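PDB 3TJT: superoxide dismutase from Clostridium difficile, which probably disproportionates superoxide to hydrogen peroxide and dioxygen at an iron centre, as a member of the iron/manganese superoxide dismutase family. Local coordinates for residues 19-24 against 185-190. Residues are numbered along the deposited sequence; the frame is centred on the assembly and turned at random.
Sequences EPYIDK and IDNWFN
Tyr21 lies with one ring face against Asn190, and this CH-pi contact is the main join between the loop leading into helix 24-46 and residues 185-190, whose first turn belongs to helix 181-188. In the two-domain iron/manganese superoxide dismutase fold it ties the N-terminal alpha-hairpin domain to the C-terminal domain. Asn190 CB sits over the middle of the ring, 3.6 Å from the centroid of the Tyr21 ring and 12° off the ring normal. The two side chains cross at about a right angle, yet the amide plane of Asn190 is only 18° from that of the ring, so the whole flat group lies nearly parallel to it. On the opposite face, the neighbouring Pro20, which follows a cis peptide bond, places its CD toward the rim of the ring. With CG of Tyr21 anti to its own carbonyl carbon (chi1 -50°), the ring is held between proline and asparagine.

Asn187 meets the near end of the same ring. Its carbonyl O comes obliquely to Tyr21 CD1 at 3.8 Å, while that oxygen also accepts the backbone N-H of Asn190. The side-chain CG of Asn187 lies 4.1 Å from Tyr21 CD1. Polar anchoring comes from Tyr177: its hydroxyl is hydrogen-bonded to both Tyr21 O and Asn187 ND2, linking the loop to the helix through a third residue.

Deeper in, the contact becomes apolar and runs toward the iron site. The side chain of Ile22 is about 6 Å from that of the iron ligand His30, and the side chain of Trp188 about 7 Å from that of Asp167, another ligand. Both Ile22 and Trp188 touch Met92. Through its extended end, Ile22 sets CD1 at the indole edge, near its plane, 4.3 Å from Trp188 CD1.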
ATOM      1  N   GLU A  19       9.432  22.147   0.038  1.00 20.93           N
ATOM      2  CA  GLU A  19       9.599  22.312   1.480  1.00 21.80           C
ATOM      3  C   GLU A  19       8.849  23.566   1.948  1.00 24.54           C
ATOM      4  O   GLU A  19       8.795  24.561   1.229  1.00 25.21           O
ATOM      5  CB  GLU A  19      11.091  22.424   1.824  1.00 22.29           C
ATOM      6  CG  GLU A  19      11.947  21.266   1.307  1.00 24.79           C
ATOM      7  CD  GLU A  19      12.375  20.329   2.414  1.00 32.00           C
ATOM      8  OE1 GLU A  19      11.676  20.311   3.449  1.00 40.40           O
ATOM      9  OE2 GLU A  19      13.393  19.609   2.259  1.00 28.32           O
ATOM     10  N   PRO A  20       8.292  23.539   3.165  1.00 21.77           N
ATOM     11  CA  PRO A  20       8.410  22.447   4.134  1.00 24.98           C
ATOM     12  C   PRO A  20       7.228  21.493   4.070  1.00 24.74           C
ATOM     13  O   PRO A  20       6.978  20.797   5.043  1.00 28.36           O
ATOM     14  CB  PRO A  20       8.353  23.193   5.460  1.00 27.44           C
ATOM     15  CG  PRO A  20       7.357  24.270   5.178  1.00 25.43           C
ATOM     16  CD  PRO A  20       7.629  24.712   3.761  1.00 26.91           C
ATOM     17  N   TYR A  21       6.505  21.463   2.957  1.00 21.87           N
ATOM     18  CA  TYR A  21       5.313  20.622   2.871  1.00 19.88           C
ATOM     19  C   TYR A  21       5.638  19.183   2.489  1.00 19.55           C
ATOM     20  O   TYR A  21       5.009  18.237   2.982  1.00 21.27           O
ATOM     21  CB  TYR A  21       4.320  21.236   1.888  1.00 19.95           C
ATOM     22  CG  TYR A  21       4.084  22.699   2.182  1.00 20.80           C
ATOM     23  CD1 TYR A  21       3.417  23.087   3.333  1.00 24.59           C
ATOM     24  CD2 TYR A  21       4.556  23.684   1.324  1.00 24.30           C
ATOM     25  CE1 TYR A  21       3.206  24.419   3.617  1.00 28.72           C
ATOM     26  CE2 TYR A  21       4.351  25.025   1.602  1.00 26.32           C
ATOM     27  CZ  TYR A  21       3.674  25.382   2.749  1.00 29.76           C
ATOM     28  OH  TYR A  21       3.461  26.711   3.039  1.00 34.04           O
ATOM     29  N   ILE A  22       6.605  19.030   1.594  1.00 19.29           N
ATOM     30  CA  ILE A  22       7.146  17.726   1.238  1.00 17.86           C
ATOM     31  C   ILE A  22       8.660  17.825   1.280  1.00 22.77           C
ATOM     32  O   ILE A  22       9.244  18.706   0.659  1.00 20.85           O
ATOM     33  CB  ILE A  22       6.686  17.278  -0.163  1.00 19.47           C
ATOM     34  CG1 ILE A  22       5.156  17.246  -0.212  1.00 18.65           C
ATOM     35  CG2 ILE A  22       7.282  15.909  -0.513  1.00 19.44           C
ATOM     36  CD1 ILE A  22       4.591  16.884  -1.588  1.00 21.88           C
ATOM     37  N   ASP A  23       9.294  16.915   2.008  1.00 20.27           N
ATOM     38  CA  ASP A  23      10.745  16.963   2.189  1.00 21.30           C
ATOM     39  C   ASP A  23      11.548  16.617   0.936  1.00 20.15           C
ATOM     40  O   ASP A  23      11.136  15.800   0.106  1.00 19.37           O
ATOM     41  CB  ASP A  23      11.150  16.028   3.326  1.00 19.88           C
ATOM     42  CG  ASP A  23      10.579  14.646   3.145  1.00 20.72           C
ATOM     43  OD1 ASP A  23       9.334  14.531   3.118  1.00 21.77           O
ATOM     44  OD2 ASP A  23      11.370  13.693   3.015  1.00 21.34           O
ATOM     45  N   LYS A  24      12.720  17.233   0.819  1.00 18.89           N
ATOM     46  CA  LYS A  24      13.619  17.000  -0.304  1.00 19.67           C
ATOM     47  C   LYS A  24      14.025  15.534  -0.448  1.00 19.16           C
ATOM     48  O   LYS A  24      14.151  15.021  -1.555  1.00 18.21           O
ATOM     49  CB  LYS A  24      14.881  17.867  -0.142  1.00 23.27           C
ATOM     50  CG  LYS A  24      15.927  17.647  -1.217  1.00 33.82           C
ATOM     51  CD  LYS A  24      17.225  18.421  -0.925  1.00 32.27           C
ATOM     52  CE  LYS A  24      18.212  18.286  -2.082  1.00 40.78           C
ATOM     53  NZ  LYS A  24      19.467  19.072  -1.858  1.00 47.40           N
ATOM     54  N   ILE A 185      -1.948  15.275   3.915  1.00 18.09           N
ATOM     55  CA  ILE A 185      -3.032  15.688   3.024  1.00 17.41           C
ATOM     56  C   ILE A 185      -3.308  17.182   3.164  1.00 21.37           C
ATOM     57  O   ILE A 185      -3.382  17.913   2.174  1.00 21.74           O
ATOM     58  CB  ILE A 185      -4.317  14.886   3.299  1.00 19.54           C
ATOM     59  CG1 ILE A 185      -4.077  13.405   2.975  1.00 19.85           C
ATOM     60  CG2 ILE A 185      -5.479  15.450   2.487  1.00 22.01           C
ATOM     61  CD1 ILE A 185      -5.104  12.458   3.598  1.00 19.84           C
ATOM     62  N   ASP A 186      -3.438  17.643   4.398  1.00 20.16           N
ATOM     63  CA  ASP A 186      -3.708  19.058   4.628  1.00 24.54           C
ATOM     64  C   ASP A 186      -2.589  19.949   4.079  1.00 22.56           C
ATOM     65  O   ASP A 186      -2.855  20.958   3.423  1.00 24.23           O
ATOM     66  CB  ASP A 186      -3.924  19.337   6.113  1.00 28.10           C
ATOM     67  CG  ASP A 186      -4.551  20.698   6.356  1.00 37.65           C
ATOM     68  OD1 ASP A 186      -5.613  20.993   5.757  1.00 36.36           O
ATOM     69  OD2 ASP A 186      -3.979  21.473   7.142  1.00 40.50           O
ATOM     70  N   ASN A 187      -1.341  19.570   4.326  1.00 20.10           N
ATOM     71  CA  ASN A 187      -0.210  20.361   3.852  1.00 19.10           C
ATOM     72  C   ASN A 187      -0.083  20.383   2.338  1.00 22.86           C
ATOM     73  O   ASN A 187       0.407  21.352   1.765  1.00 20.07           O
ATOM     74  CB  ASN A 187       1.092  19.877   4.481  1.00 22.02           C
ATOM     75  CG  ASN A 187       1.390  20.575   5.788  1.00 32.06           C
ATOM     76  OD1 ASN A 187       0.780  21.597   6.104  1.00 37.57           O
ATOM     77  ND2 ASN A 187       2.321  20.032   6.554  1.00 34.01           N
ATOM     78  N   TRP A 188      -0.530  19.311   1.691  1.00 19.49           N
ATOM     79  CA  TRP A 188      -0.368  19.189   0.250  1.00 20.40           C
ATOM     80  C   TRP A 188      -1.115  20.287  -0.513  1.00 17.60           C
ATOM     81  O   TRP A 188      -0.698  20.691  -1.599  1.00 18.93           O
ATOM     82  CB  TRP A 188      -0.825  17.804  -0.204  1.00 18.29           C
ATOM     83  CG  TRP A 188      -0.737  17.568  -1.674  1.00 17.07           C
ATOM     84  CD1 TRP A 188       0.389  17.347  -2.406  1.00 16.28           C
ATOM     85  CD2 TRP A 188      -1.838  17.486  -2.592  1.00 17.50           C
ATOM     86  NE1 TRP A 188       0.061  17.141  -3.726  1.00 17.26           N
ATOM     87  CE2 TRP A 188      -1.299  17.226  -3.864  1.00 17.60           C
ATOM     88  CE3 TRP A 188      -3.223  17.603  -2.453  1.00 19.20           C
ATOM     89  CZ2 TRP A 188      -2.097  17.077  -4.997  1.00 16.78           C
ATOM     90  CZ3 TRP A 188      -4.017  17.461  -3.584  1.00 20.79           C
ATOM     91  CH2 TRP A 188      -3.450  17.205  -4.838  1.00 18.26           C
ATOM     92  N   PHE A 189      -2.218  20.756   0.047  1.00 18.74           N
ATOM     93  CA  PHE A 189      -2.998  21.792  -0.621  1.00 20.73           C
ATOM     94  C   PHE A 189      -2.219  23.101  -0.794  1.00 23.01           C
ATOM     95  O   PHE A 189      -2.568  23.927  -1.634  1.00 20.93           O
ATOM     96  CB  PHE A 189      -4.351  21.994   0.066  1.00 22.45           C
ATOM     97  CG  PHE A 189      -5.397  21.026  -0.419  1.00 23.15           C
ATOM     98  CD1 PHE A 189      -6.176  21.331  -1.518  1.00 26.79           C
ATOM     99  CD2 PHE A 189      -5.551  19.791   0.183  1.00 23.98           C
ATOM    100  CE1 PHE A 189      -7.120  20.433  -1.993  1.00 29.91           C
ATOM    101  CE2 PHE A 189      -6.490  18.889  -0.284  1.00 27.14           C
ATOM    102  CZ  PHE A 189      -7.274  19.211  -1.377  1.00 28.24           C
ATOM    103  N   ASN A 190      -1.145  23.272  -0.023  1.00 21.12           N
ATOM    104  CA  ASN A 190      -0.277  24.436  -0.213  1.00 21.85           C
ATOM    105  C   ASN A 190       0.552  24.372  -1.489  1.00 21.61           C
ATOM    106  O   ASN A 190       1.059  25.393  -1.950  1.00 25.26           O
ATOM    107  CB  ASN A 190       0.647  24.622   0.993  1.00 21.49           C
ATOM    108  CG  ASN A 190      -0.118  24.929   2.255  1.00 25.84           C
ATOM    109  OD1 ASN A 190      -0.259  24.079   3.136  1.00 28.14           O
ATOM    110  ND2 ASN A 190      -0.642  26.141   2.340  1.00 23.95           N
TER